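Local coordinates for protein threonine--tRNA ligase catalytic subunit (Aeropyrum pernix, PDB 3A32) that probably catalyses the attachment of threonine to its tRNA in two steps, activating threonine with ATP first, as a zinc-binding class II synthetase homodimer, at residues Thr37-Pro42 / Arg156-Thr161; Val71-Ile76 / Ala106-Asn111. One frame throughout, in Å; residues are numbered along the deposited sequence.

Both contacts belong to the class II catalytic region and both touch the second subunit. Along the chain, 71-76 and 106-111 (contact 2) lie between the two halves of contact 1, 37-42 and 156-161. The centres are about 16 Å apart. The nearest atoms are about 6 Å apart, so the contacts do not touch. Contact 1 sits at the start of strand 159-170, a strand of the large mixed sheet. Contact 2 joins two strands of a small antiparallel sheet and ends beside the zinc site. Strand 134-143 lies next to both. They also meet across the dimer, where Val41 of one subunit packs on Pro74 of the other.

Contact 1 (Thr37-Pro42 / Arg156-Thr161); sequences TGAGVP and RVRGFT
Arg158 reaches alongside the turn at Ala39 and Gly40, while Val157 meets Pro42 on the other side of the Gly40 carbonyl. The arginine CG is anti to the carbonyl carbon (chi1 -74°), and the chain is extended from CG to NE. CD lies 3.4 Å from Ala39 O, and NH1 is 3.1 Å from the same oxygen. The guanidinium is turned obliquely to it. Its firmer partner is Glu146 O, which accepts a hydrogen bond from NH2. Pro42 and Val157 cross obliquely, with Pro42 CG 3.6 Å from Val157 CG1. Between these two pairs, Arg158 N donates to Gly40 O at 2.8 Å. Residues 38-41 form a type II beta turn. Gly40 takes its third position with positive phi, which favours glycine. A CB there would point toward Arg158 CG. An alanine in place of Arg158 would probably leave Glu146 O without this donor and open a gap beside Ala39. The turn follows helix 34-37. The arginine packs on Ile100 of the second subunit. Residues 156-161 finish the loop of class II motif 2 and enter strand 159-170. Phe160 pairs there with Val142 of strand 134-143, and Phe160 and Thr161 lean on the start of helix 317-327.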
loop_
_atom_site.group_PDB
_atom_site.type_symbol
_atom_site.label_atom_id
_atom_site.label_comp_id
_atom_site.label_asym_id
_atom_site.label_seq_id
_atom_site.Cartn_x
_atom_site.Cartn_y
_atom_site.Cartn_z
ATOM N N THR A 37 -2.584 -11.152 20.557
ATOM C CA THR A 37 -2.808 -11.193 19.124
ATOM C C THR A 37 -3.511 -12.479 18.608
ATOM O O THR A 37 -4.132 -12.451 17.537
ATOM C CB THR A 37 -1.475 -11.132 18.344
ATOM O OG1 THR A 37 -0.860 -12.440 18.324
ATOM C CG2 THR A 37 -0.517 -10.049 18.943
ATOM N N GLY A 38 -3.372 -13.603 19.324
ATOM C CA GLY A 38 -3.709 -14.898 18.744
ATOM C C GLY A 38 -2.538 -15.488 17.964
ATOM O O GLY A 38 -1.681 -14.753 17.451
ATOM N N ALA A 39 -2.494 -16.825 17.924
ATOM C CA ALA A 39 -1.489 -17.587 17.224
ATOM C C ALA A 39 -1.660 -17.421 15.719
ATOM O O ALA A 39 -2.757 -17.272 15.222
ATOM C CB ALA A 39 -1.581 -19.075 17.619
ATOM N N GLY A 40 -0.551 -17.451 15.002
ATOM C CA GLY A 40 -0.562 -17.410 13.547
ATOM C C GLY A 40 -1.064 -16.100 12.959
ATOM O O GLY A 40 -1.560 -16.124 11.867
ATOM N N VAL A 41 -0.957 -14.986 13.691
ATOM C CA VAL A 41 -1.264 -13.645 13.186
ATOM C C VAL A 41 0.010 -12.779 13.238
ATOM O O VAL A 41 0.282 -12.117 14.254
ATOM C CB VAL A 41 -2.385 -12.957 14.007
ATOM C CG1 VAL A 41 -2.777 -11.619 13.378
ATOM C CG2 VAL A 41 -3.622 -13.895 14.108
ATOM N N PRO A 42 0.814 -12.814 12.170
ATOM C CA PRO A 42 2.111 -12.115 12.203
ATOM C C PRO A 42 1.952 -10.623 12.472
ATOM O O PRO A 42 1.193 -9.918 11.806
ATOM C CB PRO A 42 2.712 -12.369 10.795
ATOM C CG PRO A 42 2.082 -13.623 10.341
ATOM C CD PRO A 42 0.630 -13.583 10.918
ATOM N N ARG A 156 3.155 -20.664 7.472
ATOM C CA ARG A 156 1.767 -21.106 7.538
ATOM C C ARG A 156 1.066 -20.287 8.649
ATOM O O ARG A 156 1.351 -20.441 9.841
ATOM C CB ARG A 156 1.759 -22.609 7.801
ATOM C CG ARG A 156 0.439 -23.245 8.183
ATOM C CD ARG A 156 -0.520 -23.454 7.044
ATOM N NE ARG A 156 0.040 -24.301 5.995
ATOM C CZ ARG A 156 -0.503 -24.459 4.783
ATOM N NH1 ARG A 156 -1.642 -23.858 4.464
ATOM N NH2 ARG A 156 0.107 -25.194 3.867
ATOM N N VAL A 157 0.195 -19.372 8.236
ATOM C CA VAL A 157 -0.379 -18.388 9.105
ATOM C C VAL A 157 -1.880 -18.215 8.757
ATOM O O VAL A 157 -2.350 -18.700 7.697
ATOM C CB VAL A 157 0.392 -17.021 8.996
ATOM C CG1 VAL A 157 1.830 -17.093 9.583
ATOM C CG2 VAL A 157 0.508 -16.541 7.535
ATOM N N ARG A 158 -2.607 -17.501 9.639
ATOM C CA ARG A 158 -4.024 -17.240 9.477
ATOM C C ARG A 158 -4.385 -16.019 8.615
ATOM O O ARG A 158 -5.499 -15.919 8.130
ATOM C CB ARG A 158 -4.647 -17.080 10.871
ATOM C CG ARG A 158 -4.794 -18.423 11.599
ATOM C CD ARG A 158 -5.163 -18.287 13.075
ATOM N NE ARG A 158 -5.242 -19.644 13.598
ATOM C CZ ARG A 158 -5.234 -19.976 14.879
ATOM N NH1 ARG A 158 -5.151 -19.059 15.854
ATOM N NH2 ARG A 158 -5.363 -21.236 15.174
ATOM N N GLY A 159 -3.474 -15.064 8.477
ATOM C CA GLY A 159 -3.688 -13.898 7.608
ATOM C C GLY A 159 -2.392 -13.607 6.893
ATOM O O GLY A 159 -1.331 -13.580 7.525
ATOM N N PHE A 160 -2.460 -13.436 5.574
ATOM C CA PHE A 160 -1.262 -13.219 4.799
ATOM C C PHE A 160 -1.551 -12.442 3.510
ATOM O O PHE A 160 -2.690 -12.134 3.202
ATOM C CB PHE A 160 -0.497 -14.573 4.499
ATOM C CG PHE A 160 -1.316 -15.609 3.755
ATOM C CD1 PHE A 160 -1.162 -15.784 2.378
ATOM C CD2 PHE A 160 -2.266 -16.391 4.429
ATOM C CE1 PHE A 160 -1.954 -16.718 1.653
ATOM C CE2 PHE A 160 -3.039 -17.350 3.719
ATOM C CZ PHE A 160 -2.893 -17.499 2.325
ATOM N N THR A 161 -0.495 -12.172 2.752
ATOM C CA THR A 161 -0.568 -11.351 1.568
ATOM C C THR A 161 -0.099 -12.175 0.364
ATOM O O THR A 161 0.824 -12.962 0.494
ATOM C CB THR A 161 0.236 -10.044 1.814
ATOM O OG1 THR A 161 0.086 -9.643 3.208
ATOM C CG2 THR A 161 -0.272 -8.896 0.885
#

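Contact 2 (Val71-Ile76 / Ala106-Asn111); sequences VETPII and AVKPMN
The ammonium of Lys108 lies over the face of the Thr73-Pro74 peptide, with NZ almost straight above Thr73 O at 3.2 Å. It also stands well above the plane of the next peptide, 3.1 Å from Pro74 O. Both hydrogen bonds are weak, as is a third to Thr73 OG1. Residues 71-76 continue from the short strand 69-70 after helix 48-65, consistent with class II motif 1, and Pro74 fits the proline characteristic of that motif at the dimer interface. It packs on Val41 of the second subunit.

The lysine chain crosses Thr73 at about a right angle. CG is anti to the backbone N, and the bend at chi3 (69°) swings CE round Pro74 O, which lies 3.2 Å from it. Three weak bonds thus hold NZ, and the carboxylate of Glu138 probably helps to balance its charge. Glu138 of strand 134-143 holds Thr73 OG1 by a hydrogen bond and forms a long, weak ion pair with NZ. The backbone then leads on to Asn111, whose side chain is about 6 Å from the zinc ion.

At the other end, Ile76 and Val107 form an antiparallel non-hydrogen-bonded pair. It joins strand 76-78 to strand 103-107, and both side chains reach Phe98 of strand 96-100. Ile75 CG2 lies 4.3 Å from Val107 CG1. Ile75 and Val107 each pack on their own counterpart in the second subunit. Ile76 CA makes a CA-H...O contact of 3.3 Å with Ala106 O. Next to it, Lys108 N donates to Ile75 O at 2.8 Å.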
loop_
_atom_site.group_PDB
_atom_site.type_symbol
_atom_site.label_atom_id
_atom_site.label_comp_id
_atom_site.label_asym_id
_atom_site.label_seq_id
_atom_site.Cartn_x
_atom_site.Cartn_y
_atom_site.Cartn_z
ATOM N N VAL A 71 -5.628 -3.148 -8.441
ATOM C CA VAL A 71 -6.844 -2.988 -7.721
ATOM C C VAL A 71 -6.653 -3.315 -6.247
ATOM O O VAL A 71 -5.626 -3.872 -5.812
ATOM C CB VAL A 71 -8.031 -3.802 -8.341
ATOM C CG1 VAL A 71 -8.224 -3.422 -9.824
ATOM C CG2 VAL A 71 -7.842 -5.301 -8.146
ATOM N N GLU A 72 -7.622 -2.890 -5.476
ATOM C CA GLU A 72 -7.711 -3.268 -4.065
ATOM C C GLU A 72 -9.187 -3.638 -3.854
ATOM O O GLU A 72 -10.096 -2.865 -4.252
ATOM C CB GLU A 72 -7.231 -2.131 -3.153
ATOM C CG GLU A 72 -7.599 -2.342 -1.669
ATOM C CD GLU A 72 -6.860 -1.404 -0.665
ATOM O OE1 GLU A 72 -6.084 -0.534 -1.121
ATOM O OE2 GLU A 72 -7.037 -1.589 0.602
ATOM N N THR A 73 -9.427 -4.839 -3.320
ATOM C CA THR A 73 -10.816 -5.317 -3.164
ATOM C C THR A 73 -11.127 -5.474 -1.673
ATOM O O THR A 73 -10.198 -5.587 -0.865
ATOM C CB THR A 73 -11.124 -6.616 -4.031
ATOM O OG1 THR A 73 -10.285 -7.717 -3.628
ATOM C CG2 THR A 73 -10.956 -6.349 -5.567
ATOM N N PRO A 74 -12.424 -5.475 -1.293
ATOM C CA PRO A 74 -12.727 -5.517 0.130
ATOM C C PRO A 74 -12.204 -6.700 0.893
ATOM O O PRO A 74 -11.965 -7.788 0.337
ATOM C CB PRO A 74 -14.245 -5.518 0.167
ATOM C CG PRO A 74 -14.627 -4.834 -1.118
ATOM C CD PRO A 74 -13.642 -5.379 -2.099
ATOM N N ILE A 75 -12.024 -6.478 2.186
ATOM C CA ILE A 75 -11.593 -7.519 3.072
ATOM C C ILE A 75 -12.698 -8.483 3.514
ATOM O O ILE A 75 -12.392 -9.662 3.830
ATOM C CB ILE A 75 -10.763 -6.900 4.217
ATOM C CG1 ILE A 75 -9.480 -6.399 3.539
ATOM C CG2 ILE A 75 -10.554 -7.921 5.398
ATOM C CD1 ILE A 75 -8.342 -6.062 4.405
ATOM N N ILE A 76 -13.955 -8.013 3.524
ATOM C CA ILE A 76 -15.081 -8.858 3.891
ATOM C C ILE A 76 -16.042 -8.978 2.718
ATOM O O ILE A 76 -15.934 -8.234 1.745
ATOM C CB ILE A 76 -15.771 -8.404 5.166
ATOM C CG1 ILE A 76 -16.424 -6.996 5.002
ATOM C CG2 ILE A 76 -14.777 -8.494 6.344
ATOM C CD1 ILE A 76 -17.496 -6.587 6.169
ATOM N N ALA A 106 -18.054 -13.324 5.441
ATOM C CA ALA A 106 -16.790 -13.975 5.620
ATOM C C ALA A 106 -15.674 -12.937 5.494
ATOM O O ALA A 106 -15.788 -11.975 4.727
ATOM C CB ALA A 106 -16.599 -15.040 4.534
ATOM N N VAL A 107 -14.586 -13.166 6.229
ATOM C CA VAL A 107 -13.331 -12.532 5.953
ATOM C C VAL A 107 -12.814 -13.237 4.697
ATOM O O VAL A 107 -12.793 -14.494 4.613
ATOM C CB VAL A 107 -12.365 -12.676 7.168
ATOM C CG1 VAL A 107 -11.085 -11.903 6.947
ATOM C CG2 VAL A 107 -13.083 -12.165 8.461
ATOM N N LYS A 108 -12.473 -12.430 3.694
ATOM C CA LYS A 108 -12.040 -12.893 2.384
ATOM C C LYS A 108 -10.886 -13.896 2.513
ATOM O O LYS A 108 -9.837 -13.569 3.113
ATOM C CB LYS A 108 -11.574 -11.664 1.596
ATOM C CG LYS A 108 -11.071 -11.882 0.213
ATOM C CD LYS A 108 -10.732 -10.556 -0.500
ATOM C CE LYS A 108 -9.507 -9.858 0.092
ATOM N NZ LYS A 108 -9.211 -8.654 -0.757
ATOM N N PRO A 109 -11.079 -15.128 1.988
ATOM C CA PRO A 109 -9.948 -16.077 1.889
ATOM C C PRO A 109 -9.232 -16.041 0.532
ATOM O O PRO A 109 -8.108 -16.547 0.408
ATOM C CB PRO A 109 -10.634 -17.447 2.103
ATOM C CG PRO A 109 -12.034 -17.269 1.539
ATOM C CD PRO A 109 -12.347 -15.757 1.536
ATOM N N MET A 110 -9.872 -15.450 -0.483
ATOM C CA MET A 110 -9.271 -15.346 -1.808
ATOM C C MET A 110 -9.808 -14.125 -2.506
ATOM O O MET A 110 -10.939 -13.714 -2.214
ATOM C CB MET A 110 -9.611 -16.599 -2.628
ATOM C CG MET A 110 -11.110 -16.868 -2.857
ATOM S SD MET A 110 -11.463 -18.635 -3.303
ATOM C CE MET A 110 -9.777 -19.293 -3.480
ATOM N N ASN A 111 -9.024 -13.547 -3.428
ATOM C CA ASN A 111 -9.442 -12.297 -4.145
ATOM C C ASN A 111 -10.206 -12.548 -5.416
ATOM O O ASN A 111 -10.877 -11.641 -5.926
ATOM C CB ASN A 111 -8.267 -11.400 -4.497
ATOM C CG ASN A 111 -7.350 -11.138 -3.330
ATOM O OD1 ASN A 111 -6.167 -11.482 -3.356
ATOM N ND2 ASN A 111 -7.874 -10.525 -2.311
#